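Local coordinates for glycoside Hydrolase (Bacteroides uniformis, PDB 5TA0), which probably acts as an endo-acting beta-agarase of glycoside hydrolase family 86, cutting agarose chains inside the gut symbiont's agarose-degrading pathway, at residues 377-380 with 385-388; 266-271 with 308-313; 424-429 with 523-528. All coordinates share one frame; numbering follows the deposited sequence.

Interaction 1 of 3, residues 377-380 with 385-388; sequences WGYN and LAHT. With GAL (beta-D-galactopyranose), chain C.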
# COMPACT_ATOMS: atom_id res chain seq x y z
N TRP A 377 -20.17 -2.96 14.55
CA TRP A 377 -20.64 -4.25 14.02
C TRP A 377 -19.63 -5.40 14.24
O TRP A 377 -20.01 -6.57 14.20
CB TRP A 377 -20.98 -4.17 12.50
CG TRP A 377 -19.85 -3.64 11.67
CD1 TRP A 377 -19.73 -2.35 11.18
CD2 TRP A 377 -18.67 -4.33 11.25
NE1 TRP A 377 -18.56 -2.22 10.53
CE2 TRP A 377 -17.87 -3.39 10.55
CE3 TRP A 377 -18.18 -5.63 11.40
CZ2 TRP A 377 -16.64 -3.74 9.99
CZ3 TRP A 377 -16.94 -5.97 10.85
CH2 TRP A 377 -16.19 -5.01 10.15
N GLY A 378 -18.36 -5.07 14.42
CA GLY A 378 -17.31 -6.05 14.62
C GLY A 378 -17.11 -6.44 16.07
O GLY A 378 -16.25 -7.29 16.34
N TYR A 379 -17.85 -5.82 16.99
CA TYR A 379 -17.82 -6.22 18.41
C TYR A 379 -18.66 -7.46 18.61
O TYR A 379 -19.82 -7.49 18.22
CB TYR A 379 -18.34 -5.11 19.31
CG TYR A 379 -18.31 -5.51 20.77
CD1 TYR A 379 -17.11 -5.49 21.45
CD2 TYR A 379 -19.46 -5.92 21.44
CE1 TYR A 379 -17.03 -5.87 22.77
CE2 TYR A 379 -19.39 -6.29 22.79
CZ TYR A 379 -18.16 -6.27 23.43
OH TYR A 379 -18.05 -6.63 24.80
N ASN A 380 -18.08 -8.48 19.24
CA ASN A 380 -18.77 -9.76 19.49
C ASN A 380 -19.12 -9.84 20.98
O ASN A 380 -18.21 -10.02 21.79
CB ASN A 380 -17.89 -10.92 19.09
CG ASN A 380 -18.59 -12.27 19.21
OD1 ASN A 380 -19.71 -12.36 19.69
ND2 ASN A 380 -17.91 -13.32 18.77
N LEU A 385 -14.81 -9.24 22.39
CA LEU A 385 -13.74 -8.77 21.47
C LEU A 385 -14.24 -7.76 20.46
O LEU A 385 -15.17 -8.05 19.69
CB LEU A 385 -13.08 -9.95 20.75
CG LEU A 385 -12.34 -10.95 21.66
CD1 LEU A 385 -11.87 -12.14 20.83
CD2 LEU A 385 -11.16 -10.31 22.39
N ALA A 386 -13.61 -6.59 20.48
CA ALA A 386 -13.86 -5.52 19.53
C ALA A 386 -12.99 -5.69 18.30
O ALA A 386 -12.04 -6.45 18.27
CB ALA A 386 -13.55 -4.20 20.19
N HIS A 387 -13.32 -4.92 17.28
CA HIS A 387 -12.57 -4.91 16.03
C HIS A 387 -11.12 -4.52 16.31
O HIS A 387 -10.84 -3.61 17.10
CB HIS A 387 -13.23 -3.92 15.06
CG HIS A 387 -12.74 -4.03 13.66
ND1 HIS A 387 -11.55 -3.48 13.25
CD2 HIS A 387 -13.29 -4.61 12.57
CE1 HIS A 387 -11.41 -3.68 11.95
NE2 HIS A 387 -12.43 -4.39 11.52
N THR A 388 -10.19 -5.20 15.65
CA THR A 388 -8.77 -5.04 15.97
C THR A 388 -8.05 -3.85 15.29
O THR A 388 -6.89 -3.63 15.54
CB THR A 388 -7.98 -6.33 15.73
OG1 THR A 388 -8.03 -6.66 14.34
CG2 THR A 388 -8.56 -7.49 16.57
C1 GAL C . -17.24 -4.74 6.57
C2 GAL C . -18.40 -3.77 6.34
C3 GAL C . -19.58 -4.06 7.27
C4 GAL C . -19.93 -5.54 7.25
C5 GAL C . -18.68 -6.36 7.55
C6 GAL C . -18.93 -7.86 7.56
O2 GAL C . -17.90 -2.45 6.54
O3 GAL C . -20.71 -3.23 6.93
O4 GAL C . -20.39 -5.91 5.93
O5 GAL C . -17.67 -6.09 6.56
O6 GAL C . -17.70 -8.57 7.82
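W377 and H387 meet in the loop that follows strand 364-369, the last parallel strand of the alpha/beta barrel, and illustrate how a loop builds an aromatic platform for sugar. The chi1 of W377 (54°) sets CG between the backbone N and the carbonyl carbon, swinging the indole between sugar and imidazole. Galactose lies over one face of the indole, W377 CZ2 standing 3.6 Å from GAL C1, CH-pi stacking of the kind common in carbohydrate-binding sites. From the other side of the indole plane, the H387 ring presents its edge in an offset edge-to-face pair, centroids 5.5 Å apart and planes at 80°; W377 CH2 approaches H387 CD2 at 3.8 Å. H387 touches a second galactose, while its ND1 is bonded to A389 N. Next, the backbone of G378 passes the H387 backbone at 5.1 Å, CA to CA. The Y379 ring receives A386 CB at its edge, in plane, 4.0 Å from CD1, and stacks with F401. In the backbone, Y379 CA makes a C-H...O contact with L385 O at 3.5 Å. The same carbonyl oxygen accepts the nearly straight hydrogen bond from N380 N, 3.0 Å long with 165° at the hydrogen.

Interaction 2 of 3, residues 266-271 with 308-313; sequences QFIDIA and EQYSMI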
# COMPACT_ATOMS: atom_id res chain seq x y z
N GLN A 266 -0.67 -15.73 -13.99
CA GLN A 266 -1.89 -16.04 -14.72
C GLN A 266 -2.88 -14.90 -14.74
O GLN A 266 -3.56 -14.70 -15.75
CB GLN A 266 -2.58 -17.30 -14.14
CG GLN A 266 -1.73 -18.57 -14.15
CD GLN A 266 -1.19 -18.94 -15.51
OE1 GLN A 266 -1.87 -18.78 -16.53
NE2 GLN A 266 0.05 -19.38 -15.54
N PHE A 267 -3.00 -14.16 -13.63
CA PHE A 267 -3.91 -13.04 -13.61
C PHE A 267 -3.49 -11.96 -14.63
O PHE A 267 -4.30 -11.46 -15.40
CB PHE A 267 -4.01 -12.42 -12.22
CG PHE A 267 -4.92 -11.23 -12.15
CD1 PHE A 267 -6.28 -11.35 -12.36
CD2 PHE A 267 -4.42 -9.98 -11.84
CE1 PHE A 267 -7.13 -10.26 -12.25
CE2 PHE A 267 -5.26 -8.88 -11.75
CZ PHE A 267 -6.60 -9.01 -11.95
N ILE A 268 -2.18 -11.67 -14.69
CA ILE A 268 -1.68 -10.73 -15.67
C ILE A 268 -1.95 -11.27 -17.08
O ILE A 268 -2.40 -10.51 -17.94
CB ILE A 268 -0.19 -10.42 -15.41
CG1 ILE A 268 -0.07 -9.59 -14.11
CG2 ILE A 268 0.47 -9.73 -16.59
CD1 ILE A 268 1.34 -9.46 -13.56
N ASP A 269 -1.68 -12.57 -17.30
CA ASP A 269 -1.87 -13.15 -18.64
C ASP A 269 -3.33 -13.17 -19.09
O ASP A 269 -3.62 -12.98 -20.26
CB ASP A 269 -1.35 -14.58 -18.68
CG ASP A 269 0.16 -14.68 -18.63
OD1 ASP A 269 0.88 -13.66 -18.72
OD2 ASP A 269 0.65 -15.81 -18.47
N ILE A 270 -4.24 -13.39 -18.15
CA ILE A 270 -5.67 -13.57 -18.47
C ILE A 270 -6.44 -12.26 -18.49
O ILE A 270 -7.18 -11.98 -19.45
CB ILE A 270 -6.32 -14.54 -17.48
CG1 ILE A 270 -5.77 -15.95 -17.70
CG2 ILE A 270 -7.84 -14.57 -17.60
CD1 ILE A 270 -6.03 -16.85 -16.50
N ALA A 271 -6.28 -11.46 -17.43
CA ALA A 271 -7.13 -10.29 -17.20
C ALA A 271 -6.34 -8.99 -17.19
O ALA A 271 -6.96 -7.93 -17.14
CB ALA A 271 -7.85 -10.47 -15.88
N GLU A 308 5.59 -5.39 -11.43
CA GLU A 308 5.96 -4.40 -12.46
C GLU A 308 6.74 -5.04 -13.60
O GLU A 308 6.44 -4.77 -14.76
CB GLU A 308 6.80 -3.30 -11.85
CG GLU A 308 6.05 -2.40 -10.89
CD GLU A 308 6.94 -1.42 -10.14
OE1 GLU A 308 6.39 -0.73 -9.23
OE2 GLU A 308 8.17 -1.36 -10.38
N GLN A 309 7.74 -5.87 -13.27
CA GLN A 309 8.57 -6.45 -14.32
C GLN A 309 7.80 -7.39 -15.23
O GLN A 309 7.97 -7.34 -16.46
CB GLN A 309 9.75 -7.20 -13.69
CG GLN A 309 10.63 -7.99 -14.68
CD GLN A 309 11.45 -7.11 -15.59
OE1 GLN A 309 12.49 -6.59 -15.21
NE2 GLN A 309 10.98 -6.94 -16.81
N TYR A 310 6.94 -8.23 -14.65
CA TYR A 310 6.16 -9.14 -15.50
C TYR A 310 5.09 -8.39 -16.29
O TYR A 310 4.82 -8.72 -17.46
CB TYR A 310 5.62 -10.37 -14.77
CG TYR A 310 5.03 -11.35 -15.73
CD1 TYR A 310 3.66 -11.58 -15.78
CD2 TYR A 310 5.82 -11.97 -16.67
CE1 TYR A 310 3.11 -12.43 -16.73
CE2 TYR A 310 5.30 -12.83 -17.60
CZ TYR A 310 3.95 -13.06 -17.64
OH TYR A 310 3.41 -13.91 -18.58
N SER A 311 4.50 -7.35 -15.70
CA SER A 311 3.61 -6.48 -16.46
C SER A 311 4.32 -5.88 -17.67
O SER A 311 3.77 -5.86 -18.77
CB SER A 311 3.03 -5.40 -15.57
OG SER A 311 2.27 -5.95 -14.50
N MET A 312 5.55 -5.43 -17.48
CA MET A 312 6.31 -4.94 -18.64
C MET A 312 6.51 -6.01 -19.70
O MET A 312 6.26 -5.78 -20.86
CB MET A 312 7.67 -4.39 -18.19
CG MET A 312 7.56 -3.02 -17.53
SD MET A 312 7.08 -1.66 -18.62
CE MET A 312 8.53 -1.60 -19.67
N ILE A 313 6.92 -7.20 -19.29
CA ILE A 313 7.18 -8.27 -20.26
C ILE A 313 5.90 -8.65 -21.03
O ILE A 313 5.90 -8.71 -22.26
CB ILE A 313 7.78 -9.51 -19.57
CG1 ILE A 313 9.22 -9.22 -19.12
CG2 ILE A 313 7.73 -10.77 -20.45
CD1 ILE A 313 9.76 -10.16 -18.09
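Y310 and I268 bury the most surface where helix 264-271 meets helix 298-315, and D269 follows. Both helices pack on the outside of the alpha/beta barrel, one leading into strand 277-285, the other into strand 321-326. Their short axes run in the same general direction, 34° apart and 10.3 Å at closest approach, a distance that side chains must span. Y310 and I268 share this span. With CG anti to its own backbone nitrogen (chi1 -171°), Y310 sends its ring across toward the facing helix, sliding past I268 in the opposite direction. I268 answers with both branches: CG2 comes obliquely to Y310 CD1 at 3.8 Å, whereas CD1 lies in the ring plane at its edge. That same I268 CD1 also rests against S311 OG at 3.8 Å, a van der Waals touch; the hydroxyl's hydrogen bond goes to I307 O in its own helix. Y535 of strand 523-538 also meets the Y310 ring, tying the pair to the neighbouring beta domain. At its far end the phenol OH of Y310 donates over only 2.5 Å to D269 OD1, which receives it on its syn lone pair, with carboxylate and ring planes 58° apart. K265 serves both partners, bridging to D269 OD2 by a salt bridge and hydrogen bonding to Y310 OH. The lysine charge would be expected to stabilise the carboxylate as an anion, and the short bond is consistent with a strongly polarised phenol pinned at the edge of a largely apolar interface.

Interaction 3 of 3, residues 424-429 with 523-528; sequences RVETNC and ETMEEV. With EDO (1,2-ethanediol), chain R; SO4 (sulfate ion), chain D.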
# COMPACT_ATOMS: atom_id res chain seq x y z
N ARG A 424 8.79 17.29 -3.37
CA ARG A 424 9.76 16.33 -2.90
C ARG A 424 11.17 16.80 -3.22
O ARG A 424 11.43 17.26 -4.34
CB ARG A 424 9.52 14.98 -3.56
CG ARG A 424 10.23 13.80 -2.90
CD ARG A 424 9.87 12.51 -3.61
NE ARG A 424 10.50 11.36 -2.99
CZ ARG A 424 10.72 10.20 -3.62
NH1 ARG A 424 10.38 10.05 -4.90
NH2 ARG A 424 11.34 9.21 -2.98
N VAL A 425 12.08 16.61 -2.26
CA VAL A 425 13.47 16.96 -2.44
C VAL A 425 14.35 15.79 -2.09
O VAL A 425 13.94 14.86 -1.36
CB VAL A 425 13.89 18.26 -1.69
CG1 VAL A 425 13.17 19.45 -2.28
CG2 VAL A 425 13.62 18.12 -0.18
N GLU A 426 15.57 15.81 -2.59
CA GLU A 426 16.49 14.70 -2.40
C GLU A 426 16.95 14.49 -0.97
O GLU A 426 17.33 15.45 -0.29
CB GLU A 426 17.72 14.88 -3.28
CG GLU A 426 18.57 13.63 -3.25
CD GLU A 426 20.00 13.83 -3.65
OE1 GLU A 426 20.50 14.96 -3.76
OE2 GLU A 426 20.63 12.76 -3.84
N THR A 427 16.94 13.23 -0.54
CA THR A 427 17.56 12.81 0.71
C THR A 427 18.44 11.60 0.42
O THR A 427 18.17 10.85 -0.50
CB THR A 427 16.54 12.44 1.78
OG1 THR A 427 15.70 11.37 1.31
CG2 THR A 427 15.71 13.63 2.17
N ASN A 428 19.42 11.37 1.30
CA ASN A 428 20.35 10.22 1.23
C ASN A 428 20.61 9.71 2.63
O ASN A 428 20.92 10.53 3.49
CB ASN A 428 21.71 10.64 0.66
CG ASN A 428 21.60 11.24 -0.73
OD1 ASN A 428 21.22 10.56 -1.68
ND2 ASN A 428 21.96 12.50 -0.85
N CYS A 429 20.51 8.39 2.89
CA CYS A 429 20.82 7.89 4.22
C CYS A 429 21.66 6.63 4.01
O CYS A 429 21.15 5.67 3.46
CB CYS A 429 19.50 7.78 5.02
SG CYS A 429 18.66 9.41 5.08
N GLU A 523 17.55 22.98 -8.40
CA GLU A 523 18.12 21.85 -9.13
C GLU A 523 17.06 20.74 -9.15
O GLU A 523 16.11 20.77 -8.38
CB GLU A 523 19.40 21.33 -8.49
CG GLU A 523 20.51 22.37 -8.34
CD GLU A 523 21.12 22.81 -9.65
OE1 GLU A 523 20.81 22.27 -10.73
OE2 GLU A 523 21.98 23.73 -9.59
N THR A 524 17.26 19.81 -10.07
CA THR A 524 16.39 18.63 -10.20
C THR A 524 17.21 17.34 -10.26
O THR A 524 18.19 17.23 -11.02
CB THR A 524 15.53 18.74 -11.46
OG1 THR A 524 14.69 19.89 -11.35
CG2 THR A 524 14.63 17.52 -11.66
N MET A 525 16.76 16.34 -9.50
CA MET A 525 17.20 14.96 -9.63
C MET A 525 16.00 14.21 -10.19
O MET A 525 14.94 14.17 -9.54
CB MET A 525 17.62 14.36 -8.30
CG MET A 525 18.05 12.91 -8.41
SD MET A 525 18.42 12.15 -6.82
CE MET A 525 16.77 12.02 -6.11
N GLU A 526 16.15 13.67 -11.40
CA GLU A 526 15.10 12.88 -12.01
C GLU A 526 15.42 11.41 -11.89
O GLU A 526 16.45 10.93 -12.38
CB GLU A 526 14.91 13.23 -13.49
CG GLU A 526 13.77 12.46 -14.10
CD GLU A 526 13.37 12.94 -15.46
OE1 GLU A 526 13.89 13.99 -15.92
OE2 GLU A 526 12.49 12.27 -16.06
N GLU A 527 14.51 10.70 -11.25
CA GLU A 527 14.61 9.25 -11.11
C GLU A 527 13.86 8.57 -12.21
O GLU A 527 12.71 8.93 -12.49
CB GLU A 527 14.04 8.82 -9.76
CG GLU A 527 14.01 7.31 -9.56
CD GLU A 527 13.36 6.89 -8.27
OE1 GLU A 527 13.09 7.74 -7.40
OE2 GLU A 527 13.08 5.66 -8.14
N VAL A 528 14.51 7.60 -12.86
CA VAL A 528 13.86 6.75 -13.85
C VAL A 528 14.17 5.30 -13.50
O VAL A 528 15.32 4.96 -13.18
CB VAL A 528 14.28 7.09 -15.31
CG1 VAL A 528 13.49 6.29 -16.30
CG2 VAL A 528 14.04 8.57 -15.61
C1 EDO R . 14.44 23.33 -10.30
O1 EDO R . 13.75 22.28 -9.60
C2 EDO R . 13.67 23.69 -11.57
O2 EDO R . 14.56 23.70 -12.69
S SO4 D . 12.41 20.30 -14.18
O1 SO4 D . 12.23 21.59 -14.87
O2 SO4 D . 13.80 19.84 -14.34
O3 SO4 D . 12.23 20.54 -12.74
O4 SO4 D . 11.44 19.39 -14.75
O HOH W 1 11.57 7.35 -5.26
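E426 and M525 touch at the junction of two beta-sheets, the large mixed sheet holding strand 423-429 and a smaller one, shared with the C-terminal region, holding strand 523-538. They exemplify a junction carried by side chains rather than by strand pairing, since the backbones stay apart here, with CA atoms of E426 and M525 at 7.3 Å. The tight part lies between these two residues, whose side chains cross at about a right angle. M525 runs extended until its last torsion (chi3 71°) turns the methyl aside, laying CE against E426 CG at 3.7 Å while SD sits 3.8 Å from E426 OE2. CB and CG of the glutamate thus lie against the methyl, while its carboxylate, also near the sulfur, is bonded to R647 (salt bridge, OE2) and N30 (hydrogen bond, OE1). Beside this the contact loosens. R424 NH1 and E527 OE1 are of opposite charge yet 4.4 Å apart, too far for a salt bridge; R424 is engaged with D437, and E527 with H35 and Q638. T524, partly exposed, instead meets a sulfate and a 1,2-ethanediol, both probably from the crystallisation liquor. T524 OG1 is 2.9 Å from sulfate O3, and K34 and K36 bind the same ion; diol O1 lies within hydrogen-bonding distance, 3.1 Å, of both E523 O and T524 OG1. Back in the interior, one water lying in the plane of the guanidinium spans the wider gap, accepting from R424 NH2 at 3.0 Å and donating to E527 OE1 at 2.7 Å.

The three contacts lie in separate parts of one chain. Interaction 1 alone reaches the bound glycan, supplying two of the nineteen pocket residues from a loop after the barrel's last parallel strand. Interaction 2 packs the barrel's outer helices, its centre about 38 Å from that of interaction 1; the side chain of I268 is about 11 Å from a bound calcium ion. Interaction 3 joins two sheets beyond the barrel, about 44 Å from interaction 1 between centres and across the centre of the chain from it. Interactions 2 and 3 come within about 9 Å at their nearest atoms, and strand 523-538 connects them: it supplies M525 and E527 to one and Y535 to the other.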